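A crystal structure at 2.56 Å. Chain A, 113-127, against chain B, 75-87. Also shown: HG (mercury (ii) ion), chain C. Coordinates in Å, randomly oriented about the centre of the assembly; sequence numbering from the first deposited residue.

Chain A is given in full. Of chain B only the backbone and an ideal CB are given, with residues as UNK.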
# COMPACT_ATOMS: atom_id res chain seq x y z
N ARG A 113 -25.05 9.79 -6.80
CA ARG A 113 -25.37 11.00 -7.58
C ARG A 113 -25.86 10.78 -9.04
O ARG A 113 -26.43 11.69 -9.66
CB ARG A 113 -24.15 11.93 -7.63
CG ARG A 113 -23.67 12.45 -6.28
CD ARG A 113 -22.28 13.09 -6.43
NE ARG A 113 -21.77 13.60 -5.16
CZ ARG A 113 -21.91 14.85 -4.75
NH1 ARG A 113 -22.55 15.74 -5.51
NH2 ARG A 113 -21.41 15.21 -3.57
N CYS A 114 -25.60 9.61 -9.63
CA CYS A 114 -25.83 9.45 -11.06
C CYS A 114 -27.36 9.29 -11.36
O CYS A 114 -28.10 8.67 -10.58
CB CYS A 114 -24.95 8.29 -11.59
SG CYS A 114 -23.12 8.60 -11.41
N PRO A 115 -27.85 9.88 -12.47
CA PRO A 115 -29.29 9.78 -12.82
C PRO A 115 -29.69 8.37 -13.27
O PRO A 115 -28.81 7.52 -13.52
CB PRO A 115 -29.45 10.78 -13.97
CG PRO A 115 -28.11 10.87 -14.59
CD PRO A 115 -27.11 10.70 -13.45
N GLU A 116 -30.99 8.11 -13.36
CA GLU A 116 -31.49 6.81 -13.80
C GLU A 116 -31.04 6.50 -15.21
O GLU A 116 -30.52 5.40 -15.46
CB GLU A 116 -33.02 6.75 -13.71
CG GLU A 116 -33.52 6.87 -12.29
CD GLU A 116 -34.91 6.32 -12.10
OE1 GLU A 116 -35.67 6.28 -13.11
OE2 GLU A 116 -35.24 5.93 -10.95
N ASN A 117 -31.20 7.45 -16.14
CA ASN A 117 -30.68 7.24 -17.48
C ASN A 117 -29.25 7.77 -17.62
O ASN A 117 -28.98 8.97 -17.69
CB ASN A 117 -31.59 7.89 -18.51
CG ASN A 117 -31.00 7.85 -19.91
OD1 ASN A 117 -30.26 6.92 -20.27
ND2 ASN A 117 -31.32 8.86 -20.70
N LYS A 118 -28.33 6.83 -17.70
CA LYS A 118 -26.91 7.09 -17.66
C LYS A 118 -26.33 7.13 -19.05
O LYS A 118 -25.11 7.15 -19.20
CB LYS A 118 -26.23 6.05 -16.79
CG LYS A 118 -26.82 6.01 -15.38
CD LYS A 118 -26.03 5.12 -14.43
CE LYS A 118 -26.65 5.12 -13.05
NZ LYS A 118 -28.12 4.92 -13.16
N ASP A 119 -27.17 7.10 -20.09
CA ASP A 119 -26.56 7.20 -21.39
C ASP A 119 -26.47 8.68 -21.74
O ASP A 119 -27.28 9.20 -22.48
CB ASP A 119 -27.43 6.46 -22.41
CG ASP A 119 -26.95 6.64 -23.84
OD1 ASP A 119 -25.74 6.92 -24.06
OD2 ASP A 119 -27.79 6.53 -24.75
N ILE A 120 -25.37 9.29 -21.32
CA ILE A 120 -25.16 10.74 -21.42
C ILE A 120 -23.68 11.05 -21.26
O ILE A 120 -22.88 10.22 -20.77
CB ILE A 120 -25.94 11.54 -20.35
CG1 ILE A 120 -25.71 10.97 -18.95
CG2 ILE A 120 -27.44 11.61 -20.69
CD1 ILE A 120 -26.44 11.70 -17.88
N TYR A 121 -23.35 12.27 -21.67
CA TYR A 121 -22.02 12.84 -21.61
C TYR A 121 -21.62 13.31 -20.21
O TYR A 121 -20.48 13.12 -19.79
CB TYR A 121 -21.97 14.02 -22.58
CG TYR A 121 -20.61 14.59 -22.83
CD1 TYR A 121 -19.89 14.24 -23.98
CD2 TYR A 121 -20.03 15.50 -21.95
CE1 TYR A 121 -18.63 14.78 -24.22
CE2 TYR A 121 -18.78 16.04 -22.18
CZ TYR A 121 -18.08 15.68 -23.32
OH TYR A 121 -16.84 16.22 -23.54
N GLU A 122 -22.59 13.87 -19.51
CA GLU A 122 -22.39 14.48 -18.19
C GLU A 122 -22.40 13.40 -17.12
O GLU A 122 -23.40 12.71 -16.97
CB GLU A 122 -23.53 15.44 -17.82
CG GLU A 122 -23.92 16.55 -18.78
CD GLU A 122 -25.10 16.14 -19.68
OE1 GLU A 122 -25.90 17.01 -20.08
OE2 GLU A 122 -25.29 14.92 -19.89
N CYS A 123 -21.31 13.21 -16.39
CA CYS A 123 -21.37 12.30 -15.24
C CYS A 123 -21.13 13.08 -13.94
O CYS A 123 -20.06 13.66 -13.73
CB CYS A 123 -20.37 11.16 -15.36
SG CYS A 123 -20.27 10.11 -13.87
N PRO A 124 -22.13 13.09 -13.06
CA PRO A 124 -22.00 13.75 -11.76
C PRO A 124 -20.78 13.29 -10.95
O PRO A 124 -20.23 14.07 -10.18
CB PRO A 124 -23.29 13.36 -11.03
CG PRO A 124 -24.25 13.04 -12.14
CD PRO A 124 -23.45 12.48 -13.27
N ILE A 125 -20.36 12.04 -11.12
CA ILE A 125 -19.20 11.56 -10.40
C ILE A 125 -17.96 12.35 -10.85
O ILE A 125 -17.25 12.95 -10.03
CB ILE A 125 -19.00 10.06 -10.61
CG1 ILE A 125 -20.19 9.29 -10.03
CG2 ILE A 125 -17.73 9.59 -9.93
CD1 ILE A 125 -20.08 7.76 -10.11
N ILE A 126 -17.73 12.35 -12.16
CA ILE A 126 -16.60 13.02 -12.75
C ILE A 126 -16.63 14.51 -12.41
O ILE A 126 -15.61 15.09 -12.01
CB ILE A 126 -16.58 12.79 -14.27
CG1 ILE A 126 -16.44 11.29 -14.54
CG2 ILE A 126 -15.42 13.57 -14.93
CD1 ILE A 126 -16.61 10.89 -16.01
N GLU A 127 -17.79 15.12 -12.54
CA GLU A 127 -17.94 16.53 -12.18
C GLU A 127 -17.59 16.80 -10.71
O GLU A 127 -16.93 17.78 -10.41
CB GLU A 127 -19.37 16.98 -12.46
CG GLU A 127 -19.70 17.00 -13.93
CD GLU A 127 -21.18 17.21 -14.19
OE1 GLU A 127 -22.02 16.89 -13.30
OE2 GLU A 127 -21.50 17.73 -15.29
N UNK B 75 -16.58 6.64 -25.28
CA UNK B 75 -17.94 6.10 -25.27
C UNK B 75 -19.04 7.14 -25.27
O UNK B 75 -18.83 8.28 -24.86
CB UNK B 75 -18.12 5.20 -24.04
N UNK B 76 -20.21 6.74 -25.75
CA UNK B 76 -21.37 7.61 -25.68
C UNK B 76 -21.90 7.71 -24.25
O UNK B 76 -22.14 8.81 -23.75
CB UNK B 76 -22.47 7.10 -26.62
N UNK B 77 -22.06 6.59 -23.56
CA UNK B 77 -22.62 6.75 -22.23
C UNK B 77 -21.48 6.85 -21.24
O UNK B 77 -21.03 5.84 -20.69
CB UNK B 77 -23.56 5.59 -21.88
N UNK B 78 -21.11 8.08 -20.92
CA UNK B 78 -19.95 8.28 -20.07
C UNK B 78 -20.37 8.12 -18.63
O UNK B 78 -19.67 7.52 -17.82
CB UNK B 78 -19.32 9.65 -20.30
N UNK B 79 -21.54 8.65 -18.30
CA UNK B 79 -22.08 8.50 -16.98
C UNK B 79 -22.22 7.01 -16.61
O UNK B 79 -21.82 6.59 -15.52
CB UNK B 79 -23.43 9.21 -16.89
N UNK B 80 -22.74 6.19 -17.52
CA UNK B 80 -22.89 4.77 -17.24
C UNK B 80 -21.52 4.10 -16.99
O UNK B 80 -21.37 3.29 -16.05
CB UNK B 80 -23.61 4.08 -18.40
N UNK B 81 -20.54 4.43 -17.83
CA UNK B 81 -19.20 3.87 -17.71
C UNK B 81 -18.64 4.15 -16.35
O UNK B 81 -18.20 3.26 -15.63
CB UNK B 81 -18.27 4.43 -18.79
N UNK B 82 -18.68 5.42 -16.00
CA UNK B 82 -18.09 5.86 -14.77
C UNK B 82 -18.79 5.23 -13.56
O UNK B 82 -18.14 4.84 -12.59
CB UNK B 82 -18.14 7.39 -14.69
N UNK B 83 -20.11 5.10 -13.66
CA UNK B 83 -20.92 4.45 -12.64
C UNK B 83 -20.45 3.02 -12.39
O UNK B 83 -20.23 2.59 -11.23
CB UNK B 83 -22.39 4.46 -13.05
N UNK B 84 -20.34 2.28 -13.49
CA UNK B 84 -19.82 0.90 -13.48
C UNK B 84 -18.44 0.76 -12.85
O UNK B 84 -18.23 -0.11 -12.01
CB UNK B 84 -19.76 0.36 -14.91
N UNK B 85 -17.50 1.59 -13.30
CA UNK B 85 -16.15 1.55 -12.75
C UNK B 85 -16.15 1.87 -11.26
O UNK B 85 -15.40 1.26 -10.50
CB UNK B 85 -15.24 2.53 -13.50
N UNK B 86 -16.99 2.80 -10.83
CA UNK B 86 -17.09 3.16 -9.42
C UNK B 86 -17.57 1.95 -8.60
O UNK B 86 -17.02 1.68 -7.53
CB UNK B 86 -18.04 4.35 -9.24
N UNK B 87 -18.58 1.23 -9.11
CA UNK B 87 -19.02 -0.03 -8.45
C UNK B 87 -17.89 -1.08 -8.39
O UNK B 87 -17.67 -1.74 -7.34
CB UNK B 87 -20.22 -0.62 -9.19
HG HG C . -22.52 9.11 -13.72

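Position 75 has nothing of chain A within 5.5 Å of its ideal CB, so the contact leaves the choice open. It is Asp75(B).

At position 76 CA-to-CB runs sideways, and its ideal CB lies 4.2 Å from Asp119(A) OD1; a basic or neutral polar chain would suit that carboxylate. The residue is Glu76(B), an unfavourable pairing: its OE1 lies 3.2 Å from Asp119(A) OD2, two acceptors with like charges.

The ideal CB of position 77 sits 3.4 Å from Asp119(A) OD1 and 3.5 Å from Lys118(A) O. Such crowding favours a small residue, and Ala77(B) fills the N-cap position.

Position 78 points toward chain A, and its backbone N donates to Ile120(A) O (2.8 Å, 144°). The neighbouring Tyr121(A) ring invites a long chain with an aliphatic stem, such as Lys, Arg or Met. Lys78(B) lays CD over one ring face, with CE 3.6 Å from Tyr121(A) CE1, and its NZ donates a 2.7 Å hydrogen bond to Asp75(B) O.

Position 79 is the most constrained. Its N also donates to Ile120(A) O (3.2 Å, 169°), and its CB points toward chain A, 3.5 Å from Glu122(A) O. Mercury is already held by Cys114(A) SG at 2.4 Å and Cys123(A) SG at 2.5 Å, so a short, soft ligand fits best: Cys, with His a poorer second. Cys79(B), chi1 t, places its SG 2.4 Å from HG, completing three thiolate-type ligands drawn from both chains.

At position 80, N makes a weak hydrogen bond to Lys118(A) O (3.1 Å, 131°), while CB points sideways. Many long polar chains would do; Arg80(B) leads its end away.

Position 81 meets nothing of chain A within 5.5 Å of its ideal CB; it is Asp81(B), whose OD1 forms a salt bridge with Arg80(B) NH2 at 3.6 Å.

Position 82 points toward chain A; its ideal CB lies 3.6 Å from Cys123(A) SG and 4.0 Å from Ile126(A) CD1, favouring Met, Leu or Ile. Met82(B) brings CG to 3.6 Å from Ile126(A) CG1 and 4.1 Å from Ile125(A) CG2.

Position 83 points sideways, its ideal CB 3.9 Å from Lys118(A) CD: an aromatic or an acid could answer that lysine. Tyr83(B) offers its ring face: Lys118(A) CE is 3.4 Å from the ring centroid, 3° off the normal (CH-pi), and Lys118(A) NZ 4.5 Å, 12° off (cation-pi).

The ideal CB atoms of 84 and 85 have nothing of chain A within 5.5 Å; the residues are Asp84(B) and Phe85(B).

Position 86 points toward chain A, its ideal CB 4.1 Å from Ile125(A) CD1, suiting Val, Ala or Thr. Thr86(B) has OG1 3.3 Å from Ile125(A) CD1, and that hydroxyl donates to Met82(B) O (2.8 Å).

Position 87 is out of reach: Ile87(B).

Chain B (75-87) DEAKCRDMYDFTI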
# COMPACT_ATOMS: atom_id res chain seq x y z
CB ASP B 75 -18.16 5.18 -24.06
CG ASP B 75 -17.69 3.73 -24.30
OD1 ASP B 75 -17.30 3.39 -25.44
OD2 ASP B 75 -17.74 2.92 -23.35
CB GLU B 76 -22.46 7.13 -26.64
CG GLU B 76 -23.78 7.89 -26.56
CD GLU B 76 -24.77 7.49 -27.65
OE1 GLU B 76 -25.91 7.10 -27.31
OE2 GLU B 76 -24.41 7.58 -28.85
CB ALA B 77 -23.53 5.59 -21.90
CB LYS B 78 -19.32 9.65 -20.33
CG LYS B 78 -18.92 9.86 -21.75
CD LYS B 78 -18.10 11.14 -21.89
CE LYS B 78 -17.77 11.43 -23.37
NZ LYS B 78 -17.15 10.26 -24.05
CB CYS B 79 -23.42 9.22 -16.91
SG CYS B 79 -24.30 8.97 -15.38
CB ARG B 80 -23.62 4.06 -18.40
CG ARG B 80 -23.80 2.56 -18.21
CD ARG B 80 -24.13 1.89 -19.53
NE ARG B 80 -22.96 1.97 -20.41
CZ ARG B 80 -22.98 1.73 -21.72
NH1 ARG B 80 -24.13 1.39 -22.31
NH2 ARG B 80 -21.86 1.84 -22.44
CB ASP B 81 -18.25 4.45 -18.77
CG ASP B 81 -18.50 3.91 -20.17
OD1 ASP B 81 -19.14 2.85 -20.33
OD2 ASP B 81 -18.04 4.56 -21.12
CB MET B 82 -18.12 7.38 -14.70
CG MET B 82 -17.19 7.89 -13.65
SD MET B 82 -15.52 7.31 -13.92
CE MET B 82 -14.87 7.56 -12.27
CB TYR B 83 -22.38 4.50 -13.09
CG TYR B 83 -23.40 3.85 -12.17
CD1 TYR B 83 -23.81 4.47 -11.00
CD2 TYR B 83 -24.02 2.66 -12.54
CE1 TYR B 83 -24.77 3.89 -10.19
CE2 TYR B 83 -24.99 2.07 -11.73
CZ TYR B 83 -25.36 2.69 -10.56
OH TYR B 83 -26.34 2.12 -9.77
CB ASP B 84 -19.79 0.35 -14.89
CG ASP B 84 -21.15 0.05 -15.39
OD1 ASP B 84 -22.05 -0.06 -14.54
OD2 ASP B 84 -21.33 -0.08 -16.61
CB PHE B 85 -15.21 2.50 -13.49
CG PHE B 85 -14.79 2.02 -14.87
CD1 PHE B 85 -14.14 0.80 -15.03
CD2 PHE B 85 -15.04 2.80 -16.00
CE1 PHE B 85 -13.75 0.36 -16.29
CE2 PHE B 85 -14.66 2.37 -17.26
CZ PHE B 85 -14.01 1.15 -17.41
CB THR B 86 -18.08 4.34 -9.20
OG1 THR B 86 -17.65 5.47 -9.95
CG2 THR B 86 -18.20 4.70 -7.73
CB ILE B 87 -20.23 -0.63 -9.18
CG1 ILE B 87 -21.50 0.16 -8.84
CG2 ILE B 87 -20.43 -2.08 -8.77
CD1 ILE B 87 -22.66 -0.15 -9.79
O HOH W 1 -28.73 4.44 -10.21
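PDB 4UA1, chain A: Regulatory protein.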